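Local coordinates for AlyGC (PDB 5GKD), which probably breaks down alginate by beta-elimination, as a calcium-binding polysaccharide lyase of family PL6, at residues N668-N673 with T692-N697; T608-N613 with V639-I644. All coordinates share one frame; numbering follows the deposited sequence.

Interaction 1: N668-N673 with T692-N697; sequences NKMTTN and TWVTGN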
loop_
_atom_site.group_PDB
_atom_site.type_symbol
_atom_site.label_atom_id
_atom_site.label_comp_id
_atom_site.label_asym_id
_atom_site.label_seq_id
_atom_site.Cartn_x
_atom_site.Cartn_y
_atom_site.Cartn_z
ATOM N N ASN A 668 7.204 18.216 -20.455
ATOM C CA ASN A 668 7.705 19.072 -19.387
ATOM C C ASN A 668 7.802 20.497 -19.901
ATOM O O ASN A 668 8.477 20.747 -20.904
ATOM C CB ASN A 668 9.069 18.599 -18.897
ATOM C CG ASN A 668 9.063 17.150 -18.484
ATOM O OD1 ASN A 668 8.541 16.812 -17.435
ATOM N ND2 ASN A 668 9.652 16.290 -19.300
ATOM N N LYS A 669 7.140 21.427 -19.216
ATOM C CA LYS A 669 7.147 22.837 -19.604
ATOM C C LYS A 669 7.318 23.691 -18.354
ATOM O O LYS A 669 6.403 23.773 -17.530
ATOM C CB LYS A 669 5.863 23.199 -20.353
ATOM C CG LYS A 669 5.727 24.675 -20.733
ATOM C CD LYS A 669 4.474 24.918 -21.599
ATOM C CE LYS A 669 3.997 26.373 -21.519
ATOM N NZ LYS A 669 2.489 26.481 -21.441
ATOM N N MET A 670 8.480 24.327 -18.207
ATOM C CA MET A 670 8.747 25.242 -17.098
ATOM C C MET A 670 9.103 26.612 -17.657
ATOM O O MET A 670 10.139 26.769 -18.309
ATOM C CB MET A 670 9.876 24.730 -16.202
ATOM C CG MET A 670 9.456 23.827 -15.035
ATOM S SD MET A 670 8.889 22.197 -15.534
ATOM C CE MET A 670 10.118 21.769 -16.700
ATOM N N THR A 671 8.277 27.609 -17.352
ATOM C CA THR A 671 8.270 28.877 -18.069
ATOM C C THR A 671 8.074 30.028 -17.091
ATOM O O THR A 671 7.165 29.986 -16.264
ATOM C CB THR A 671 7.152 28.849 -19.129
ATOM O OG1 THR A 671 7.697 28.481 -20.399
ATOM C CG2 THR A 671 6.401 30.152 -19.232
ATOM N N THR A 672 8.951 31.029 -17.154
ATOM C CA THR A 672 8.730 32.306 -16.479
ATOM C C THR A 672 8.635 32.135 -14.960
ATOM O O THR A 672 7.858 32.813 -14.285
ATOM C CB THR A 672 7.475 33.001 -17.027
ATOM O OG1 THR A 672 7.451 32.869 -18.448
ATOM C CG2 THR A 672 7.473 34.481 -16.705
ATOM N N ASN A 673 9.425 31.227 -14.410
ATOM C CA ASN A 673 9.469 31.038 -12.970
ATOM C C ASN A 673 10.699 31.733 -12.397
ATOM O O ASN A 673 11.637 32.065 -13.112
ATOM C CB ASN A 673 9.517 29.551 -12.592
ATOM C CG ASN A 673 8.393 28.735 -13.219
ATOM O OD1 ASN A 673 7.254 28.789 -12.775
ATOM N ND2 ASN A 673 8.729 27.952 -14.243
ATOM N N THR A 692 10.723 18.447 -23.580
ATOM C CA THR A 692 11.025 19.306 -22.442
ATOM C C THR A 692 11.357 20.717 -22.919
ATOM O O THR A 692 12.172 20.886 -23.830
ATOM C CB THR A 692 12.208 18.743 -21.645
ATOM O OG1 THR A 692 11.883 17.438 -21.172
ATOM C CG2 THR A 692 12.540 19.634 -20.468
ATOM N N TRP A 693 10.736 21.722 -22.290
ATOM C CA TRP A 693 10.984 23.138 -22.577
ATOM C C TRP A 693 11.132 23.891 -21.260
ATOM O O TRP A 693 10.171 24.000 -20.500
ATOM C CB TRP A 693 9.860 23.768 -23.394
ATOM C CG TRP A 693 9.898 23.390 -24.795
ATOM C CD1 TRP A 693 10.743 23.869 -25.760
ATOM C CD2 TRP A 693 9.058 22.430 -25.431
ATOM N NE1 TRP A 693 10.479 23.257 -26.960
ATOM C CE2 TRP A 693 9.446 22.370 -26.786
ATOM C CE3 TRP A 693 8.009 21.615 -24.990
ATOM C CZ2 TRP A 693 8.823 21.525 -27.702
ATOM C CZ3 TRP A 693 7.389 20.782 -25.900
ATOM C CH2 TRP A 693 7.799 20.742 -27.238
ATOM N N VAL A 694 12.324 24.422 -21.008
ATOM C CA VAL A 694 12.612 25.184 -19.796
ATOM C C VAL A 694 13.176 26.520 -20.258
ATOM O O VAL A 694 14.374 26.634 -20.529
ATOM C CB VAL A 694 13.596 24.462 -18.869
ATOM C CG1 VAL A 694 13.876 25.315 -17.646
ATOM C CG2 VAL A 694 13.041 23.103 -18.474
ATOM N N THR A 695 12.315 27.532 -20.356
ATOM C CA THR A 695 12.690 28.815 -20.927
ATOM C C THR A 695 12.124 29.949 -20.091
ATOM O O THR A 695 11.079 29.813 -19.453
ATOM C CB THR A 695 12.194 28.963 -22.380
ATOM O OG1 THR A 695 10.764 28.944 -22.401
ATOM C CG2 THR A 695 12.735 27.829 -23.254
ATOM N N GLY A 696 12.829 31.078 -20.110
ATOM C CA GLY A 696 12.331 32.280 -19.471
ATOM C C GLY A 696 12.400 32.294 -17.963
ATOM O O GLY A 696 11.774 33.153 -17.338
ATOM N N ASN A 697 13.160 31.391 -17.353
ATOM C CA ASN A 697 13.209 31.319 -15.900
ATOM C C ASN A 697 14.401 32.100 -15.348
ATOM O O ASN A 697 15.381 32.367 -16.043
ATOM C CB ASN A 697 13.279 29.860 -15.426
ATOM C CG ASN A 697 12.145 29.000 -15.995
ATOM O OD1 ASN A 697 11.051 28.954 -15.430
ATOM N ND2 ASN A 697 12.402 28.332 -17.136
#
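Asn697 and Asn673 lie side by side at the turn that follows two parallel strands, their amide planes only 9° apart, and form one rung of an asparagine ladder, the recurrent turn motif of parallel beta-helices. Asn697 OD1 accepts both Asn673 ND2 (2.8 Å) and Asn673 N (3.0 Å), while Asn697 ND2 reaches back to Met670 O at 3.0 Å, coming from above that carbonyl's plane, whereas Thr695 N meets the same oxygen almost head-on. An alanine at Asn697 would probably leave Asn673 N without its acceptor and the turn less firmly held to the turn of the preceding coil. The buried face is tight: Met670, whose chain bends at chi3 (45°), brings CE to 3.7 Å from Val694 CG2, and Asn668 ND2 donates to Thr692 OG1, with Asn668 OD1 bound to Thr665. The other face is looser. Thr671 OG1 and Thr695 OG1 stay 3.7 Å apart, Lys669 leads its amine away, and Trp693 is exposed to solvent. Phe683 of strand 681-685 packs on the buried face against Asn668, Met670, Thr692 and Val694, and strands 637-641 and 717-721 flank the pair within the sheet.

Interaction 2: T608-N613 with V639-I644; sequences TIENSN and VMNNNI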
loop_
_atom_site.group_PDB
_atom_site.type_symbol
_atom_site.label_atom_id
_atom_site.label_comp_id
_atom_site.label_asym_id
_atom_site.label_seq_id
_atom_site.Cartn_x
_atom_site.Cartn_y
_atom_site.Cartn_z
ATOM N N THR A 608 -0.183 20.578 -12.989
ATOM C CA THR A 608 -0.073 21.976 -13.396
ATOM C C THR A 608 0.017 22.879 -12.171
ATOM O O THR A 608 -0.835 22.801 -11.285
ATOM C CB THR A 608 -1.263 22.400 -14.269
ATOM O OG1 THR A 608 -1.243 21.666 -15.489
ATOM C CG2 THR A 608 -1.175 23.884 -14.607
ATOM N N ILE A 609 1.046 23.727 -12.120
ATOM C CA ILE A 609 1.218 24.730 -11.061
ATOM C C ILE A 609 1.539 26.055 -11.736
ATOM O O ILE A 609 2.605 26.197 -12.340
ATOM C CB ILE A 609 2.330 24.363 -10.065
ATOM C CG1 ILE A 609 2.020 23.069 -9.330
ATOM C CG2 ILE A 609 2.516 25.460 -9.044
ATOM C CD1 ILE A 609 3.118 22.670 -8.363
ATOM N N GLU A 610 0.639 27.031 -11.621
ATOM C CA GLU A 610 0.859 28.336 -12.235
ATOM C C GLU A 610 0.531 29.467 -11.263
ATOM O O GLU A 610 -0.345 29.337 -10.408
ATOM C CB GLU A 610 0.020 28.505 -13.511
ATOM C CG GLU A 610 0.397 27.570 -14.634
ATOM C CD GLU A 610 -0.532 27.702 -15.828
ATOM O OE1 GLU A 610 -1.754 27.515 -15.655
ATOM O OE2 GLU A 610 -0.041 28.007 -16.937
ATOM N N ASN A 611 1.247 30.586 -11.421
ATOM C CA ASN A 611 0.946 31.842 -10.726
ATOM C C ASN A 611 0.918 31.662 -9.217
ATOM O O ASN A 611 0.111 32.268 -8.515
ATOM C CB ASN A 611 -0.377 32.438 -11.209
ATOM C CG ASN A 611 -0.371 32.753 -12.696
ATOM O OD1 ASN A 611 0.615 33.277 -13.234
ATOM N ND2 ASN A 611 -1.471 32.426 -13.371
ATOM N N SER A 612 1.794 30.817 -8.713
ATOM C CA SER A 612 1.750 30.441 -7.316
ATOM C C SER A 612 3.071 30.789 -6.659
ATOM O O SER A 612 4.040 31.159 -7.320
ATOM C CB SER A 612 1.429 28.948 -7.171
ATOM O OG SER A 612 0.117 28.704 -7.642
ATOM N N ASN A 613 3.099 30.663 -5.341
ATOM C CA ASN A 613 4.244 31.092 -4.560
ATOM C C ASN A 613 4.527 30.064 -3.478
ATOM O O ASN A 613 3.634 29.694 -2.715
ATOM C CB ASN A 613 3.977 32.479 -3.958
ATOM C CG ASN A 613 5.220 33.130 -3.453
ATOM O OD1 ASN A 613 5.813 32.670 -2.485
ATOM N ND2 ASN A 613 5.642 34.202 -4.111
ATOM N N VAL A 639 3.626 20.882 -16.023
ATOM C CA VAL A 639 3.581 22.228 -16.581
ATOM C C VAL A 639 3.629 23.202 -15.419
ATOM O O VAL A 639 2.729 23.196 -14.575
ATOM C CB VAL A 639 2.316 22.461 -17.425
ATOM C CG1 VAL A 639 2.200 23.930 -17.810
ATOM C CG2 VAL A 639 2.315 21.580 -18.650
ATOM N N MET A 640 4.678 24.025 -15.360
ATOM C CA MET A 640 4.837 24.980 -14.268
ATOM C C MET A 640 5.267 26.333 -14.813
ATOM O O MET A 640 6.368 26.464 -15.353
ATOM C CB MET A 640 5.836 24.472 -13.237
ATOM C CG MET A 640 5.398 23.194 -12.586
ATOM S SD MET A 640 6.272 22.824 -11.075
ATOM C CE MET A 640 5.494 21.244 -10.649
ATOM N N ASN A 641 4.409 27.342 -14.642
ATOM C CA ASN A 641 4.604 28.652 -15.239
ATOM C C ASN A 641 4.337 29.751 -14.227
ATOM O O ASN A 641 3.368 29.688 -13.463
ATOM C CB ASN A 641 3.680 28.886 -16.439
ATOM C CG ASN A 641 3.816 27.828 -17.490
ATOM O OD1 ASN A 641 4.913 27.340 -17.765
ATOM N ND2 ASN A 641 2.695 27.453 -18.088
ATOM N N ASN A 642 5.181 30.783 -14.264
ATOM C CA ASN A 642 4.886 32.055 -13.610
ATOM C C ASN A 642 4.821 31.913 -12.097
ATOM O O ASN A 642 4.050 32.603 -11.437
ATOM C CB ASN A 642 3.591 32.667 -14.157
ATOM C CG ASN A 642 3.715 33.075 -15.612
ATOM O OD1 ASN A 642 4.282 34.123 -15.890
ATOM N ND2 ASN A 642 3.218 32.246 -16.549
ATOM N N ASN A 643 5.632 31.025 -11.542
ATOM C CA ASN A 643 5.688 30.817 -10.104
ATOM C C ASN A 643 6.939 31.467 -9.533
ATOM O O ASN A 643 7.924 31.695 -10.231
ATOM C CB ASN A 643 5.695 29.321 -9.740
ATOM C CG ASN A 643 4.565 28.545 -10.381
ATOM O OD1 ASN A 643 3.405 28.642 -9.974
ATOM N ND2 ASN A 643 4.899 27.770 -11.386
ATOM N N ILE A 644 6.901 31.714 -8.234
ATOM C CA ILE A 644 8.058 32.158 -7.478
ATOM C C ILE A 644 8.324 31.116 -6.412
ATOM O O ILE A 644 7.459 30.851 -5.569
ATOM C CB ILE A 644 7.844 33.547 -6.855
ATOM C CG1 ILE A 644 7.686 34.603 -7.948
ATOM C CG2 ILE A 644 8.996 33.906 -5.926
ATOM C CD1 ILE A 644 6.266 34.753 -8.451
#
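Asn643 joins two points of the neighbouring coil through a single amide. Its ND2 donates to Ile609 O at 2.9 Å, lying in its own amide plane but above the plane of the carbonyl, and its OD1 accepts Ser612 N at 3.0 Å. With CG anti to the carbonyl carbon (chi1 -52°), the amide is carried beside its own backbone nitrogen. Ile609 O is gripped twice, since Asn641 N also donates to it. Ser612, paired with Asn643 in the register, has a hydroxyl where Asn643 has an amide: OG donates to Glu610 O at 2.9 Å, within its own turn, and is also bonded to Ser580 N. On the opposite face of the sheet from Ile609, Asn641 ND2 meets Glu610 OE2 on its anti side at 3.0 Å, and OE1 of the same carboxylate is held by Gln578.

Further out, Asn611 N donates to Asn641 O, and Ile644 N to Ser612 O where pairing resumes beyond the turn. Asn611 and Asn642, both with positive phi, make the bend in each coil. Packing completes the contact. Ile609 and Met640 run side by side into the interior, CD1 to CE 3.6 Å, and Ile621 touches both; the side chains of Ile609 and Asn643 cross at about a right angle, with Ile609 CG2 3.4 Å from Asn643 OD1. The chemistry is that of stacked beta-helix coils: the turn amide supplies an acceptor for Ser612 N and adds a second donor to Ile609 O, which the strand pairing already engages, and neutral amides hold the Glu610 carboxylate in place, which probably restrains its orientation without neutralising its charge.

Interaction 2 comes first along the chain and closes before interaction 1 opens, and their centres lie 10 Å apart. Strands 606-610, 637-641, 667-676 and 691-700 follow one another as parallel neighbours, so the two contacts are successive layers of the beta-helix formed by the C-terminal part of the chain. They are joined directly: Lys669 O probably accepts a hydrogen bond from Met640 N, 2.8 Å away, and Asn643 ND2 reaches Asn673 OD1 at 2.9 Å. The asparagine ladder thus runs continuously through Asn643, Asn673 and Asn697, and on to Asn723. The calcium and carbonate sites belong to the other, N-terminal beta-helix, so both contacts build the architecture of the second one.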